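Local coordinates for aldehyde dehydrogenase (Anabaena variabilis, PDB 4H7N), which probably oxidises aldehydes to carboxylic acids with NAD+ as the electron acceptor, at residues Leu47-Arg52 with Leu101-Leu106; Phe117-Gln122 with Ile461-Thr466; Val125-Val130 with Phe453-Ala458. All blocks are in the same frame, centred on the assembly; numbering follows the deposited sequence.

In the fold
From the N terminus, contact 1 closes first: helix 48-64 leads through helix 67-78 into helix 82-106, whose last turns come back beside 47-52, making a compact, almost wholly helical loop. After the short strand 109-112 the chain enters the long strand 118-134. Its partner, strand 454-462, arrives more than 300 residues later, so contacts 2 and 3 bracket the parts of the enzyme that carry E232, the predicted active-site residue. Contact 3 lies within the span that contact 2 closes: the two strands pair at 125-126 with 454-455 and again at 118-119 with 461-462. L106 of contact 1 packs on L454 of contact 3, joining the helices to the sheet, and both strand contacts reach the second subunit.

Contact 1. Residues Leu47-Arg52 with Leu101-Leu106; sequences LGVEGR and LAPELL
V49 pushes its side chain against A102, P103 and L106 where two antiparallel helices meet in the N-terminal part of the aldehyde dehydrogenase fold. The beginning of helix 48-64 lies beside the end of helix 82-106, with the segment axes 9.5 Å apart and 164° between their directions. The tight part centres on V49 CG2, which sits anti to its own backbone N and touches both A102 CB at 3.7 Å and L106 CD1 at 3.5 Å. Valine suits this place because it branches at once: CG1 turns instead to the backbone of P103, 4.1 Å from P103 CA. A102, with CB alone, offers V49 CG2 a flush surface, and P103, which has no N-H to give, lies at a kink where the helical bonding lapses. The solvent side is looser. There E50, exposed, folds back at its CB-CG bond (chi2 -61°) and crosses the proline ring at about a right angle, its OE2 3.5 Å from P103 CG. On the buried side R52 gives NE to L152 O and NH1 to W44 O. One face of its guanidinium is covered near its rim by G48 C and V49 N, while NH2, at the edge, lies 3.6 Å from L106 CD1.

Contact 2. Residues Phe117-Gln122 with Ile461-Thr466; sequences FIALQQ and IKTNST
N464 lays its amide beside the ring of F117, just past the paired ends of the two strands. Its CB lies 3.9 Å from F117 CB. CG, held between the backbone N and the carbonyl carbon of N464 (chi1 66°), comes to 3.4 Å from that same F117 CB. There the amide divides: ND2 lies 3.6 Å from F117 CG, and OD1 approaches F117 CD1 at 3.5 Å. The amide and ring planes are only 23° apart, although the side chains cross obliquely. OD1 also accepts a bond of 2.7 Å from K462 NZ, which settles which end of the amide is the oxygen and restrains its rotation. That ammonium is itself held by T466 O and by a salt bridge to D468, partners that would offset the cost of a charge on a lysine largely buried here. The pairing behind these side chains is antiparallel and belongs to the projecting beta arm that serves as the oligomerisation domain in aldehyde dehydrogenases. A119 and I461 exchange two backbone bonds as a hydrogen-bonded pair, and I461 also joins a parallel ladder with a strand of the second subunit. Beyond K462, T463 donates twice to F117 O, from one face of that carbonyl: its N at 2.9 Å, and its OG1 at 3.2 Å from a position 57° out of the plane. Threonine suits the strand end because its hydroxyl can add this second bond while CG2 turns to A119 CB. I461 CD1 extends toward Q121, reaching NE2 at 3.5 Å.

Contact 3. Residues Val125-Val130 with Phe453-Ala458; sequences VPYPLV and FLRKQA
Y127 and R455 meet at about a right angle, the phenol ring inclined 39° to the guanidinium. The closest part of the ring is CE2, which stands over the centre of one guanidinium face, 3.4 Å from R455 CZ, with CD2 beside it. An extended chain from CG to NE (chi3 177°) lets arginine span the distance, and its guanidinium also makes a cation-pi contact with F435 of the second subunit. The tyrosine ring turns an edge to the backbone, with CD1 3.2 Å from F453 O, the atom that accepts the Y127 N-H at 3.1 Å. Beneath these side chains runs antiparallel pairing, at the point where strand 118-134 passes from the oligomerisation arm into the sheet of the Rossmann-like NAD-binding domain. V125 and R455 form the hydrogen-bonded pair, each N donating to the other's O, both at 2.8 Å. P126 faces L454 in the non-hydrogen-bonded pair, a position that asks no N-H of proline across this contact; P126 CB lies 4.1 Å from L454 CD2. F453 crosses V130 at about a right angle, F453 CE1 4.0 Å from V130 CG1, and its ring also meets that of F205. At the arm end Q457 crosses V125 obliquely: OE1 lies 3.3 Å from V125 CG2, while NE2 bonds to A413 O of the second subunit.

Contact 1. Residues Leu47-Arg52 with Leu101-Leu106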
ATOM      1  N   LEU A  47     -22.760   7.503  11.172  1.00 34.89           N
ATOM      2  CA  LEU A  47     -23.953   6.745  10.747  1.00 37.53           C
ATOM      3  C   LEU A  47     -23.835   5.242  10.854  1.00 34.14           C
ATOM      4  O   LEU A  47     -24.827   4.574  10.954  1.00 34.77           O
ATOM      5  CB  LEU A  47     -24.297   7.000   9.290  1.00 37.51           C
ATOM      6  CG  LEU A  47     -25.176   8.152   8.892  1.00 42.15           C
ATOM      7  CD1 LEU A  47     -25.571   7.913   7.435  1.00 41.94           C
ATOM      8  CD2 LEU A  47     -26.396   8.322   9.760  1.00 45.40           C
ATOM      9  N   GLY A  48     -22.628   4.703  10.743  1.00 33.51           N
ATOM     10  CA  GLY A  48     -22.452   3.264  10.676  1.00 33.27           C
ATOM     11  C   GLY A  48     -22.692   2.672   9.292  1.00 33.71           C
ATOM     12  O   GLY A  48     -23.420   3.230   8.448  1.00 31.90           O
ATOM     13  N   VAL A  49     -22.074   1.524   9.055  1.00 32.20           N
ATOM     14  CA  VAL A  49     -22.172   0.903   7.746  1.00 33.57           C
ATOM     15  C   VAL A  49     -23.615   0.620   7.305  1.00 33.00           C
ATOM     16  O   VAL A  49     -23.926   0.739   6.129  1.00 31.33           O
ATOM     17  CB  VAL A  49     -21.339  -0.396   7.666  1.00 33.45           C
ATOM     18  CG1 VAL A  49     -21.883  -1.478   8.565  1.00 36.75           C
ATOM     19  CG2 VAL A  49     -21.292  -0.873   6.220  1.00 34.02           C
ATOM     20  N   GLU A  50     -24.499   0.297   8.235  1.00 33.98           N
ATOM     21  CA  GLU A  50     -25.879  -0.022   7.836  1.00 37.25           C
ATOM     22  C   GLU A  50     -26.614   1.240   7.376  1.00 36.91           C
ATOM     23  O   GLU A  50     -27.376   1.213   6.417  1.00 35.83           O
ATOM     24  CB  GLU A  50     -26.652  -0.747   8.957  1.00 41.24           C
ATOM     25  CG  GLU A  50     -26.177  -2.177   9.271  1.00 42.23           C
ATOM     26  CD  GLU A  50     -26.290  -3.150   8.084  1.00 44.35           C
ATOM     27  OE1 GLU A  50     -27.065  -2.944   7.095  1.00 45.97           O
ATOM     28  OE2 GLU A  50     -25.587  -4.164   8.137  1.00 47.12           O
ATOM     29  N   GLY A  51     -26.410   2.335   8.085  1.00 37.31           N
ATOM     30  CA  GLY A  51     -26.937   3.622   7.648  1.00 36.59           C
ATOM     31  C   GLY A  51     -26.368   4.048   6.276  1.00 33.50           C
ATOM     32  O   GLY A  51     -27.102   4.591   5.459  1.00 33.36           O
ATOM     33  N   ARG A  52     -25.072   3.800   6.028  1.00 31.29           N
ATOM     34  CA  ARG A  52     -24.450   4.202   4.767  1.00 29.24           C
ATOM     35  C   ARG A  52     -25.007   3.397   3.617  1.00 29.57           C
ATOM     36  O   ARG A  52     -25.239   3.962   2.539  1.00 30.22           O
ATOM     37  CB  ARG A  52     -22.909   4.155   4.785  1.00 27.38           C
ATOM     38  CG  ARG A  52     -22.340   5.184   5.735  1.00 28.04           C
ATOM     39  CD  ARG A  52     -20.840   5.309   5.700  1.00 27.77           C
ATOM     40  NE  ARG A  52     -20.108   4.101   6.131  1.00 26.19           N
ATOM     41  CZ  ARG A  52     -19.717   3.828   7.368  1.00 27.19           C
ATOM     42  NH1 ARG A  52     -19.959   4.655   8.366  1.00 26.72           N
ATOM     43  NH2 ARG A  52     -19.026   2.711   7.590  1.00 26.40           N
ATOM     44  N   LEU A 101     -21.058  -6.612   0.901  1.00 30.64           N
ATOM     45  CA  LEU A 101     -19.799  -7.073   1.495  1.00 34.03           C
ATOM     46  C   LEU A 101     -19.396  -6.257   2.687  1.00 31.51           C
ATOM     47  O   LEU A 101     -18.738  -6.755   3.564  1.00 32.97           O
ATOM     48  CB  LEU A 101     -18.649  -7.031   0.506  1.00 35.60           C
ATOM     49  CG  LEU A 101     -18.728  -7.965  -0.674  1.00 41.77           C
ATOM     50  CD1 LEU A 101     -17.556  -7.687  -1.627  1.00 44.47           C
ATOM     51  CD2 LEU A 101     -18.784  -9.432  -0.244  1.00 48.43           C
ATOM     52  N   ALA A 102     -19.768  -4.983   2.692  1.00 30.90           N
ATOM     53  CA  ALA A 102     -19.207  -4.046   3.662  1.00 28.90           C
ATOM     54  C   ALA A 102     -19.404  -4.395   5.156  1.00 29.90           C
ATOM     55  O   ALA A 102     -18.442  -4.220   5.914  1.00 30.70           O
ATOM     56  CB  ALA A 102     -19.658  -2.635   3.389  1.00 27.88           C
ATOM     57  N   PRO A 103     -20.605  -4.852   5.586  1.00 29.89           N
ATOM     58  CA  PRO A 103     -20.786  -5.074   7.047  1.00 31.11           C
ATOM     59  C   PRO A 103     -19.773  -6.053   7.608  1.00 33.27           C
ATOM     60  O   PRO A 103     -19.216  -5.841   8.674  1.00 35.46           O
ATOM     61  CB  PRO A 103     -22.237  -5.583   7.149  1.00 31.91           C
ATOM     62  CG  PRO A 103     -22.901  -4.915   5.971  1.00 31.76           C
ATOM     63  CD  PRO A 103     -21.879  -5.030   4.861  1.00 30.18           C
ATOM     64  N   GLU A 104     -19.520  -7.121   6.878  1.00 36.77           N
ATOM     65  CA  GLU A 104     -18.612  -8.140   7.353  1.00 39.55           C
ATOM     66  C   GLU A 104     -17.195  -7.601   7.382  1.00 36.85           C
ATOM     67  O   GLU A 104     -16.438  -7.894   8.287  1.00 35.98           O
ATOM     68  CB  GLU A 104     -18.692  -9.337   6.467  1.00 45.19           C
ATOM     69  CG  GLU A 104     -17.717 -10.435   6.782  1.00 58.22           C
ATOM     70  CD  GLU A 104     -16.946 -10.827   5.532  1.00 73.19           C
ATOM     71  OE1 GLU A 104     -17.171 -10.181   4.467  1.00 79.91           O
ATOM     72  OE2 GLU A 104     -16.121 -11.771   5.612  1.00 84.56           O
ATOM     73  N   LEU A 105     -16.847  -6.769   6.414  1.00 34.70           N
ATOM     74  CA  LEU A 105     -15.495  -6.215   6.356  1.00 34.94           C
ATOM     75  C   LEU A 105     -15.249  -5.174   7.427  1.00 34.52           C
ATOM     76  O   LEU A 105     -14.097  -4.934   7.765  1.00 36.23           O
ATOM     77  CB  LEU A 105     -15.198  -5.616   4.948  1.00 35.58           C
ATOM     78  CG  LEU A 105     -15.254  -6.673   3.829  1.00 36.84           C
ATOM     79  CD1 LEU A 105     -15.098  -6.048   2.454  1.00 35.15           C
ATOM     80  CD2 LEU A 105     -14.196  -7.766   4.012  1.00 38.78           C
ATOM     81  N   LEU A 106     -16.298  -4.518   7.933  1.00 32.95           N
ATOM     82  CA  LEU A 106     -16.121  -3.433   8.882  1.00 35.84           C
ATOM     83  C   LEU A 106     -16.353  -3.834  10.346  1.00 42.57           C
ATOM     84  O   LEU A 106     -16.241  -3.009  11.239  1.00 44.10           O
ATOM     85  CB  LEU A 106     -17.031  -2.293   8.547  1.00 37.79           C
ATOM     86  CG  LEU A 106     -16.793  -1.624   7.196  1.00 40.03           C
ATOM     87  CD1 LEU A 106     -17.860  -0.598   7.030  1.00 43.18           C
ATOM     88  CD2 LEU A 106     -15.450  -0.946   7.144  1.00 45.14           C
TER

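Contact 2. Residues Phe117-Gln122 with Ile461-Thr466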
ATOM      1  N   PHE A 117      -3.428 -12.031  30.624  1.00 43.67           N
ATOM      2  CA  PHE A 117      -4.025 -10.799  31.176  1.00 42.68           C
ATOM      3  C   PHE A 117      -4.038  -9.622  30.186  1.00 41.01           C
ATOM      4  O   PHE A 117      -4.307  -8.484  30.585  1.00 41.68           O
ATOM      5  CB  PHE A 117      -3.334 -10.365  32.456  1.00 42.90           C
ATOM      6  CG  PHE A 117      -1.839 -10.269  32.351  1.00 43.99           C
ATOM      7  CD1 PHE A 117      -1.230  -9.082  31.975  1.00 45.44           C
ATOM      8  CD2 PHE A 117      -1.030 -11.357  32.664  1.00 46.42           C
ATOM      9  CE1 PHE A 117       0.154  -8.986  31.896  1.00 44.77           C
ATOM     10  CE2 PHE A 117       0.349 -11.272  32.586  1.00 46.06           C
ATOM     11  CZ  PHE A 117       0.946 -10.081  32.198  1.00 45.40           C
ATOM     12  N   ILE A 118      -3.736  -9.899  28.921  1.00 38.74           N
ATOM     13  CA  ILE A 118      -3.859  -8.925  27.872  1.00 37.01           C
ATOM     14  C   ILE A 118      -4.856  -9.412  26.820  1.00 37.20           C
ATOM     15  O   ILE A 118      -4.655 -10.466  26.171  1.00 36.89           O
ATOM     16  CB  ILE A 118      -2.521  -8.640  27.120  1.00 36.74           C
ATOM     17  CG1 ILE A 118      -1.364  -8.237  28.051  1.00 37.10           C
ATOM     18  CG2 ILE A 118      -2.719  -7.559  26.065  1.00 35.50           C
ATOM     19  CD1 ILE A 118      -1.589  -6.965  28.861  1.00 37.30           C
ATOM     20  N   ALA A 119      -5.893  -8.602  26.613  1.00 36.98           N
ATOM     21  CA  ALA A 119      -6.924  -8.850  25.617  1.00 37.34           C
ATOM     22  C   ALA A 119      -6.733  -7.887  24.423  1.00 36.13           C
ATOM     23  O   ALA A 119      -6.190  -6.813  24.582  1.00 37.70           O
ATOM     24  CB  ALA A 119      -8.277  -8.622  26.244  1.00 38.42           C
ATOM     25  N   LEU A 120      -7.237  -8.261  23.258  1.00 37.76           N
ATOM     26  CA  LEU A 120      -7.064  -7.497  22.040  1.00 36.61           C
ATOM     27  C   LEU A 120      -8.427  -7.182  21.437  1.00 36.28           C
ATOM     28  O   LEU A 120      -9.264  -8.087  21.264  1.00 37.98           O
ATOM     29  CB  LEU A 120      -6.226  -8.328  21.053  1.00 36.53           C
ATOM     30  CG  LEU A 120      -6.134  -7.745  19.632  1.00 36.72           C
ATOM     31  CD1 LEU A 120      -5.304  -6.463  19.589  1.00 36.44           C
ATOM     32  CD2 LEU A 120      -5.552  -8.780  18.671  1.00 37.61           C
ATOM     33  N   GLN A 121      -8.679  -5.919  21.145  1.00 35.27           N
ATOM     34  CA  GLN A 121      -9.806  -5.560  20.272  1.00 36.94           C
ATOM     35  C   GLN A 121      -9.271  -4.865  19.049  1.00 35.62           C
ATOM     36  O   GLN A 121      -8.253  -4.186  19.123  1.00 35.40           O
ATOM     37  CB  GLN A 121     -10.804  -4.653  20.978  1.00 39.17           C
ATOM     38  CG  GLN A 121     -11.650  -5.374  22.013  1.00 46.61           C
ATOM     39  CD  GLN A 121     -12.494  -4.404  22.823  1.00 50.45           C
ATOM     40  OE1 GLN A 121     -12.966  -3.394  22.300  1.00 50.71           O
ATOM     41  NE2 GLN A 121     -12.675  -4.701  24.105  1.00 52.98           N
ATOM     42  N   GLN A 122      -9.942  -5.039  17.918  1.00 36.51           N
ATOM     43  CA  GLN A 122      -9.546  -4.397  16.662  1.00 37.12           C
ATOM     44  C   GLN A 122     -10.664  -3.480  16.181  1.00 38.99           C
ATOM     45  O   GLN A 122     -11.834  -3.770  16.399  1.00 38.42           O
ATOM     46  CB  GLN A 122      -9.273  -5.446  15.601  1.00 37.83           C
ATOM     47  CG  GLN A 122      -8.154  -6.451  15.928  1.00 40.66           C
ATOM     48  CD  GLN A 122      -6.723  -5.966  15.535  1.00 42.54           C
ATOM     49  OE1 GLN A 122      -5.744  -6.705  15.677  1.00 44.25           O
ATOM     50  NE2 GLN A 122      -6.615  -4.733  15.049  1.00 39.19           N
ATOM     51  N   ILE A 461      -5.427  -4.531  25.886  1.00 38.58           N
ATOM     52  CA  ILE A 461      -6.087  -4.208  27.133  1.00 40.59           C
ATOM     53  C   ILE A 461      -5.585  -5.047  28.287  1.00 40.00           C
ATOM     54  O   ILE A 461      -5.690  -6.268  28.276  1.00 42.32           O
ATOM     55  CB  ILE A 461      -7.592  -4.436  26.994  1.00 42.07           C
ATOM     56  CG1 ILE A 461      -8.121  -3.579  25.837  1.00 41.57           C
ATOM     57  CG2 ILE A 461      -8.297  -4.098  28.294  1.00 43.96           C
ATOM     58  CD1 ILE A 461      -9.454  -3.985  25.283  1.00 42.98           C
ATOM     59  N   LYS A 462      -5.052  -4.375  29.293  1.00 39.69           N
ATOM     60  CA  LYS A 462      -4.616  -5.038  30.491  1.00 39.82           C
ATOM     61  C   LYS A 462      -5.846  -5.286  31.384  1.00 41.00           C
ATOM     62  O   LYS A 462      -6.466  -4.362  31.864  1.00 38.90           O
ATOM     63  CB  LYS A 462      -3.564  -4.207  31.212  1.00 38.86           C
ATOM     64  CG  LYS A 462      -3.035  -4.894  32.469  1.00 39.33           C
ATOM     65  CD  LYS A 462      -2.085  -3.980  33.207  1.00 39.90           C
ATOM     66  CE  LYS A 462      -1.713  -4.520  34.582  1.00 40.65           C
ATOM     67  NZ  LYS A 462      -1.064  -5.858  34.471  1.00 41.60           N
ATOM     68  N   THR A 463      -6.217  -6.548  31.546  1.00 43.40           N
ATOM     69  CA  THR A 463      -7.397  -6.910  32.326  1.00 45.22           C
ATOM     70  C   THR A 463      -7.121  -7.260  33.823  1.00 46.14           C
ATOM     71  O   THR A 463      -8.067  -7.548  34.545  1.00 46.03           O
ATOM     72  CB  THR A 463      -8.090  -8.147  31.716  1.00 46.21           C
ATOM     73  OG1 THR A 463      -7.179  -9.252  31.771  1.00 46.19           O
ATOM     74  CG2 THR A 463      -8.482  -7.900  30.250  1.00 47.32           C
ATOM     75  N   ASN A 464      -5.880  -7.255  34.309  1.00 45.78           N
ATOM     76  CA  ASN A 464      -5.652  -7.641  35.713  1.00 47.00           C
ATOM     77  C   ASN A 464      -5.082  -6.469  36.486  1.00 47.79           C
ATOM     78  O   ASN A 464      -4.969  -5.387  35.948  1.00 45.22           O
ATOM     79  CB  ASN A 464      -4.734  -8.868  35.810  1.00 46.85           C
ATOM     80  CG  ASN A 464      -3.325  -8.566  35.330  1.00 45.72           C
ATOM     81  OD1 ASN A 464      -3.111  -7.631  34.525  1.00 43.35           O
ATOM     82  ND2 ASN A 464      -2.354  -9.325  35.819  1.00 45.33           N
ATOM     83  N   SER A 465      -4.685  -6.693  37.740  1.00 48.90           N
ATOM     84  CA  SER A 465      -4.297  -5.595  38.620  1.00 50.91           C
ATOM     85  C   SER A 465      -2.914  -5.666  39.227  1.00 49.65           C
ATOM     86  O   SER A 465      -2.548  -4.788  39.989  1.00 47.67           O
ATOM     87  CB  SER A 465      -5.321  -5.438  39.745  1.00 55.63           C
ATOM     88  OG  SER A 465      -6.364  -4.634  39.240  1.00 58.06           O
ATOM     89  N   THR A 466      -2.145  -6.688  38.899  1.00 49.86           N
ATOM     90  CA  THR A 466      -0.783  -6.739  39.374  1.00 50.60           C
ATOM     91  C   THR A 466       0.158  -6.228  38.281  1.00 48.20           C
ATOM     92  O   THR A 466      -0.228  -6.105  37.132  1.00 45.59           O
ATOM     93  CB  THR A 466      -0.404  -8.154  39.788  1.00 51.95           C
ATOM     94  OG1 THR A 466      -0.674  -9.021  38.696  1.00 52.07           O
ATOM     95  CG2 THR A 466      -1.224  -8.597  40.975  1.00 54.90           C
TER

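Contact 3. Residues Val125-Val130 with Phe453-Ala458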
ATOM      1  N   VAL A 125     -10.712   2.578  10.964  1.00 31.01           N
ATOM      2  CA  VAL A 125     -10.966   4.012  10.914  1.00 31.79           C
ATOM      3  C   VAL A 125     -10.757   4.479   9.453  1.00 29.58           C
ATOM      4  O   VAL A 125      -9.632   4.400   8.932  1.00 30.17           O
ATOM      5  CB  VAL A 125      -9.954   4.755  11.820  1.00 32.65           C
ATOM      6  CG1 VAL A 125     -10.249   6.234  11.891  1.00 37.04           C
ATOM      7  CG2 VAL A 125     -10.002   4.172  13.224  1.00 37.27           C
ATOM      8  N   PRO A 126     -11.816   4.972   8.793  1.00 28.85           N
ATOM      9  CA  PRO A 126     -11.615   5.388   7.391  1.00 25.98           C
ATOM     10  C   PRO A 126     -10.676   6.573   7.223  1.00 24.63           C
ATOM     11  O   PRO A 126     -10.639   7.446   8.062  1.00 26.01           O
ATOM     12  CB  PRO A 126     -13.017   5.789   6.942  1.00 28.91           C
ATOM     13  CG  PRO A 126     -13.776   6.137   8.198  1.00 29.42           C
ATOM     14  CD  PRO A 126     -13.168   5.283   9.284  1.00 29.48           C
ATOM     15  N   TYR A 127      -9.975   6.649   6.089  1.00 25.16           N
ATOM     16  CA  TYR A 127      -9.332   7.904   5.680  1.00 24.23           C
ATOM     17  C   TYR A 127     -10.455   8.930   5.529  1.00 24.36           C
ATOM     18  O   TYR A 127     -11.439   8.636   4.860  1.00 26.65           O
ATOM     19  CB  TYR A 127      -8.613   7.731   4.371  1.00 24.46           C
ATOM     20  CG  TYR A 127      -7.370   6.881   4.485  1.00 25.92           C
ATOM     21  CD1 TYR A 127      -7.439   5.517   4.383  1.00 27.23           C
ATOM     22  CD2 TYR A 127      -6.125   7.443   4.718  1.00 29.02           C
ATOM     23  CE1 TYR A 127      -6.297   4.712   4.516  1.00 27.96           C
ATOM     24  CE2 TYR A 127      -4.974   6.652   4.860  1.00 30.00           C
ATOM     25  CZ  TYR A 127      -5.085   5.295   4.757  1.00 28.44           C
ATOM     26  OH  TYR A 127      -4.003   4.515   4.882  1.00 32.62           O
ATOM     27  N   PRO A 128     -10.314  10.125   6.102  1.00 24.27           N
ATOM     28  CA  PRO A 128     -11.487  11.026   6.001  1.00 24.95           C
ATOM     29  C   PRO A 128     -11.839  11.485   4.569  1.00 25.63           C
ATOM     30  O   PRO A 128     -13.028  11.597   4.248  1.00 26.56           O
ATOM     31  CB  PRO A 128     -11.086  12.203   6.860  1.00 26.13           C
ATOM     32  CG  PRO A 128     -10.158  11.610   7.894  1.00 26.12           C
ATOM     33  CD  PRO A 128      -9.363  10.582   7.134  1.00 24.66           C
ATOM     34  N   LEU A 129     -10.843  11.763   3.758  1.00 22.98           N
ATOM     35  CA  LEU A 129     -11.063  12.297   2.404  1.00 23.99           C
ATOM     36  C   LEU A 129     -10.209  11.626   1.329  1.00 23.91           C
ATOM     37  O   LEU A 129      -8.967  11.644   1.365  1.00 23.41           O
ATOM     38  CB  LEU A 129     -10.834  13.788   2.388  1.00 25.17           C
ATOM     39  CG  LEU A 129     -11.225  14.485   1.066  1.00 25.71           C
ATOM     40  CD1 LEU A 129     -12.728  14.319   0.786  1.00 26.78           C
ATOM     41  CD2 LEU A 129     -10.871  15.947   1.078  1.00 27.15           C
ATOM     42  N   VAL A 130     -10.898  10.976   0.393  1.00 22.03           N
ATOM     43  CA  VAL A 130     -10.278  10.205  -0.689  1.00 20.82           C
ATOM     44  C   VAL A 130     -10.490  10.999  -1.974  1.00 22.69           C
ATOM     45  O   VAL A 130     -11.628  11.518  -2.227  1.00 23.13           O
ATOM     46  CB  VAL A 130     -10.919   8.801  -0.795  1.00 20.52           C
ATOM     47  CG1 VAL A 130     -10.422   8.073  -2.020  1.00 21.08           C
ATOM     48  CG2 VAL A 130     -10.595   8.001   0.447  1.00 22.61           C
ATOM     49  N   PHE A 453      -9.126   1.447   2.278  1.00 23.95           N
ATOM     50  CA  PHE A 453      -9.613   2.777   2.681  1.00 23.39           C
ATOM     51  C   PHE A 453      -9.747   2.965   4.204  1.00 23.99           C
ATOM     52  O   PHE A 453     -10.274   3.971   4.640  1.00 25.70           O
ATOM     53  CB  PHE A 453     -10.976   3.058   2.023  1.00 23.30           C
ATOM     54  CG  PHE A 453     -10.898   3.138   0.525  1.00 22.16           C
ATOM     55  CD1 PHE A 453     -10.036   4.015  -0.072  1.00 21.66           C
ATOM     56  CD2 PHE A 453     -11.571   2.241  -0.253  1.00 21.97           C
ATOM     57  CE1 PHE A 453      -9.925   4.093  -1.471  1.00 22.59           C
ATOM     58  CE2 PHE A 453     -11.427   2.252  -1.627  1.00 20.84           C
ATOM     59  CZ  PHE A 453     -10.627   3.184  -2.237  1.00 22.52           C
ATOM     60  N   LEU A 454      -9.284   1.981   4.961  1.00 25.38           N
ATOM     61  CA  LEU A 454      -9.417   1.903   6.427  1.00 27.44           C
ATOM     62  C   LEU A 454      -8.075   1.730   7.057  1.00 29.74           C
ATOM     63  O   LEU A 454      -7.203   1.030   6.486  1.00 29.36           O
ATOM     64  CB  LEU A 454     -10.274   0.681   6.797  1.00 30.45           C
ATOM     65  CG  LEU A 454     -11.735   0.817   6.293  1.00 30.97           C
ATOM     66  CD1 LEU A 454     -12.317  -0.572   6.233  1.00 35.96           C
ATOM     67  CD2 LEU A 454     -12.551   1.687   7.236  1.00 32.19           C
ATOM     68  N   ARG A 455      -7.848   2.414   8.170  1.00 28.20           N
ATOM     69  CA  ARG A 455      -6.674   2.138   8.957  1.00 29.52           C
ATOM     70  C   ARG A 455      -7.127   1.213  10.083  1.00 28.29           C
ATOM     71  O   ARG A 455      -8.144   1.443  10.715  1.00 28.44           O
ATOM     72  CB  ARG A 455      -6.101   3.398   9.561  1.00 30.63           C
ATOM     73  CG  ARG A 455      -5.415   4.291   8.571  1.00 35.83           C
ATOM     74  CD  ARG A 455      -4.652   5.330   9.381  1.00 42.64           C
ATOM     75  NE  ARG A 455      -3.840   6.266   8.584  1.00 45.95           N
ATOM     76  CZ  ARG A 455      -4.267   7.425   8.100  1.00 46.82           C
ATOM     77  NH1 ARG A 455      -3.409   8.197   7.430  1.00 50.42           N
ATOM     78  NH2 ARG A 455      -5.534   7.807   8.260  1.00 47.94           N
ATOM     79  N   LYS A 456      -6.364   0.164  10.293  1.00 28.03           N
ATOM     80  CA  LYS A 456      -6.580  -0.758  11.386  1.00 30.89           C
ATOM     81  C   LYS A 456      -5.998  -0.183  12.652  1.00 29.80           C
ATOM     82  O   LYS A 456      -4.906   0.394  12.646  1.00 29.45           O
ATOM     83  CB  LYS A 456      -5.917  -2.105  11.046  1.00 34.93           C
ATOM     84  CG  LYS A 456      -6.603  -2.860   9.920  1.00 38.63           C
ATOM     85  CD  LYS A 456      -5.766  -4.066   9.484  1.00 44.40           C
ATOM     86  CE  LYS A 456      -5.913  -4.396   7.994  1.00 47.45           C
ATOM     87  NZ  LYS A 456      -4.856  -5.406   7.637  1.00 51.83           N
ATOM     88  N   GLN A 457      -6.749  -0.302  13.729  1.00 32.24           N
ATOM     89  CA  GLN A 457      -6.337   0.125  15.070  1.00 32.42           C
ATOM     90  C   GLN A 457      -6.422  -1.053  15.993  1.00 34.27           C
ATOM     91  O   GLN A 457      -7.441  -1.748  16.016  1.00 35.21           O
ATOM     92  CB  GLN A 457      -7.331   1.141  15.619  1.00 35.24           C
ATOM     93  CG  GLN A 457      -7.084   2.542  15.267  1.00 37.21           C
ATOM     94  CD  GLN A 457      -7.941   3.504  16.094  1.00 39.10           C
ATOM     95  OE1 GLN A 457      -9.138   3.304  16.264  1.00 40.73           O
ATOM     96  NE2 GLN A 457      -7.328   4.553  16.569  1.00 37.76           N
ATOM     97  N   ALA A 458      -5.369  -1.307  16.752  1.00 34.63           N
ATOM     98  CA  ALA A 458      -5.392  -2.359  17.777  1.00 33.97           C
ATOM     99  C   ALA A 458      -5.503  -1.724  19.173  1.00 35.53           C
ATOM    100  O   ALA A 458      -4.927  -0.658  19.442  1.00 34.32           O
ATOM    101  CB  ALA A 458      -4.139  -3.211  17.666  1.00 34.23           C
TER
HETATM  102  O   HOH W   1      -7.531   6.793   9.123  1.00 33.92           O